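Local coordinates for periplasmic solute binding protein (Pectobacterium atrosepticum, PDB 4RY1) that probably binds a sugar or related solute in the periplasm and delivers it to an ABC-type transporter for uptake, at residues A[314-319]-A[332-337]. Numbering follows the deposited sequence.
Sequences EGVKAL and QKLLED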
loop_
_atom_site.group_PDB
_atom_site.type_symbol
_atom_site.label_atom_id
_atom_site.label_comp_id
_atom_site.label_asym_id
_atom_site.label_seq_id
_atom_site.Cartn_x
_atom_site.Cartn_y
_atom_site.Cartn_z
ATOM N N GLU A 314 -15.881 13.160 16.717
ATOM C CA GLU A 314 -17.036 12.395 16.254
ATOM C C GLU A 314 -16.733 11.676 14.920
ATOM O O GLU A 314 -17.111 10.519 14.711
ATOM C CB GLU A 314 -18.280 13.300 16.125
ATOM C CG GLU A 314 -18.774 13.772 17.484
ATOM C CD GLU A 314 -19.038 12.629 18.449
ATOM O OE1 GLU A 314 -19.762 11.694 18.051
ATOM O OE2 GLU A 314 -18.515 12.664 19.599
ATOM N N GLY A 315 -16.013 12.345 14.032
ATOM C CA GLY A 315 -15.640 11.707 12.772
ATOM C C GLY A 315 -14.576 10.655 12.956
ATOM O O GLY A 315 -14.612 9.581 12.359
ATOM N N VAL A 316 -13.619 10.977 13.812
ATOM C CA VAL A 316 -12.557 10.049 14.138
ATOM C C VAL A 316 -13.112 8.758 14.756
ATOM O O VAL A 316 -12.727 7.654 14.376
ATOM C CB VAL A 316 -11.500 10.722 15.057
ATOM C CG1 VAL A 316 -10.562 9.700 15.649
ATOM C CG2 VAL A 316 -10.710 11.775 14.286
ATOM N N LYS A 317 -14.034 8.895 15.699
ATOM C CA LYS A 317 -14.629 7.703 16.307
ATOM C C LYS A 317 -15.445 6.904 15.292
ATOM O O LYS A 317 -15.425 5.680 15.284
ATOM C CB LYS A 317 -15.461 8.094 17.514
ATOM C CG LYS A 317 -14.587 8.493 18.689
ATOM C CD LYS A 317 -15.433 8.756 19.921
ATOM C CE LYS A 317 -16.211 10.040 19.841
ATOM N NZ LYS A 317 -17.004 10.204 21.097
ATOM N N ALA A 318 -16.130 7.606 14.393
ATOM C CA ALA A 318 -16.927 6.914 13.383
ATOM C C ALA A 318 -16.055 6.059 12.469
ATOM O O ALA A 318 -16.391 4.929 12.155
ATOM C CB ALA A 318 -17.738 7.918 12.569
ATOM N N LEU A 319 -14.951 6.635 12.023
ATOM C CA LEU A 319 -14.067 5.949 11.079
ATOM C C LEU A 319 -13.183 4.896 11.730
ATOM O O LEU A 319 -12.772 3.947 11.084
ATOM C CB LEU A 319 -13.201 6.945 10.315
ATOM C CG LEU A 319 -13.973 7.709 9.250
ATOM C CD1 LEU A 319 -13.186 8.865 8.661
ATOM C CD2 LEU A 319 -14.363 6.763 8.124
ATOM N N GLN A 332 -5.141 9.536 16.663
ATOM C CA GLN A 332 -4.626 8.286 17.227
ATOM C C GLN A 332 -4.803 8.266 18.734
ATOM O O GLN A 332 -5.180 7.232 19.270
ATOM C CB GLN A 332 -3.150 8.039 16.934
ATOM C CG GLN A 332 -2.897 7.610 15.520
ATOM C CD GLN A 332 -1.451 7.216 15.278
ATOM O OE1 GLN A 332 -0.797 6.581 16.113
ATOM N NE2 GLN A 332 -0.961 7.549 14.106
ATOM N N LYS A 333 -4.496 9.378 19.407
ATOM C CA LYS A 333 -4.571 9.395 20.876
ATOM C C LYS A 333 -5.998 9.106 21.306
ATOM O O LYS A 333 -6.225 8.330 22.251
ATOM C CB LYS A 333 -4.063 10.729 21.440
ATOM C CG LYS A 333 -4.267 10.911 22.936
ATOM C CD LYS A 333 -3.418 10.085 23.881
ATOM C CE LYS A 333 -3.354 10.734 25.286
ATOM N NZ LYS A 333 -4.630 11.255 25.881
ATOM N N LEU A 334 -6.974 9.719 20.630
ATOM C CA LEU A 334 -8.385 9.466 20.948
ATOM C C LEU A 334 -8.744 8.004 20.820
ATOM O O LEU A 334 -9.377 7.423 21.704
ATOM C CB LEU A 334 -9.322 10.336 20.105
ATOM C CG LEU A 334 -10.806 10.103 20.330
ATOM C CD1 LEU A 334 -11.240 10.348 21.763
ATOM C CD2 LEU A 334 -11.593 11.023 19.407
ATOM N N LEU A 335 -8.343 7.402 19.712
ATOM C CA LEU A 335 -8.641 5.987 19.495
ATOM C C LEU A 335 -7.962 5.075 20.539
ATOM O O LEU A 335 -8.512 4.051 20.901
ATOM C CB LEU A 335 -8.296 5.554 18.072
ATOM C CG LEU A 335 -9.128 6.191 16.971
ATOM C CD1 LEU A 335 -8.715 5.542 15.659
ATOM C CD2 LEU A 335 -10.620 6.066 17.199
ATOM N N GLU A 336 -6.767 5.440 20.972
ATOM C CA GLU A 336 -6.123 4.699 22.050
ATOM C C GLU A 336 -6.869 4.876 23.362
ATOM O O GLU A 336 -7.127 3.896 24.068
ATOM C CB GLU A 336 -4.677 5.110 22.224
ATOM C CG GLU A 336 -3.958 4.162 23.174
ATOM C CD GLU A 336 -2.496 4.467 23.340
ATOM O OE1 GLU A 336 -2.127 5.644 23.529
ATOM O OE2 GLU A 336 -1.708 3.509 23.302
ATOM N N ASP A 337 -7.262 6.110 23.654
ATOM C CA ASP A 337 -7.960 6.409 24.916
ATOM C C ASP A 337 -9.280 5.639 25.055
ATOM O O ASP A 337 -9.684 5.261 26.146
ATOM C CB ASP A 337 -8.250 7.916 25.032
ATOM C CG ASP A 337 -6.994 8.754 25.261
ATOM O OD1 ASP A 337 -5.922 8.208 25.626
ATOM O OD2 ASP A 337 -7.087 9.990 25.073
#
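V316, buried and pointing toward helix 329-337, sets one methyl, CG1, against both leucines of that helix. CG1 stands anti to the backbone N (chi1 167°), 4.0 Å from both CG and CD2 of L335 and 4.1 Å from L334 CD2. L335 approaches V316 at a slant, and its CD2 also rests 3.9 Å from the carbonyl oxygen V316 O, a van der Waals touch. One residue on, K317 uses its aliphatic stem: CG lies 4.0 Å from L334 CD2, the two side chains crossing at about a right angle. Beyond CG the lysine chain bends at chi3 (-73°), and its NZ forms a long, weak salt bridge to E314 OE2 (3.3 Å) within its own helix. A318, pointing away from 332-337, and L319 pack on helix 13-29, and L319 also meets M309 of helix 299-310. The two segment axes pass 9.9 Å apart at -61°, and L335 also touches P326 and I341 of the flanking loops. The contact is small, 200 Å² in all, joining neighbouring helices of the solute-binding protein fold. With no hydrogen bond or salt bridge between 314-319 and 332-337, their mutual fit rests on non-directional van der Waals packing of V316, L334, L335 and the lysine stem.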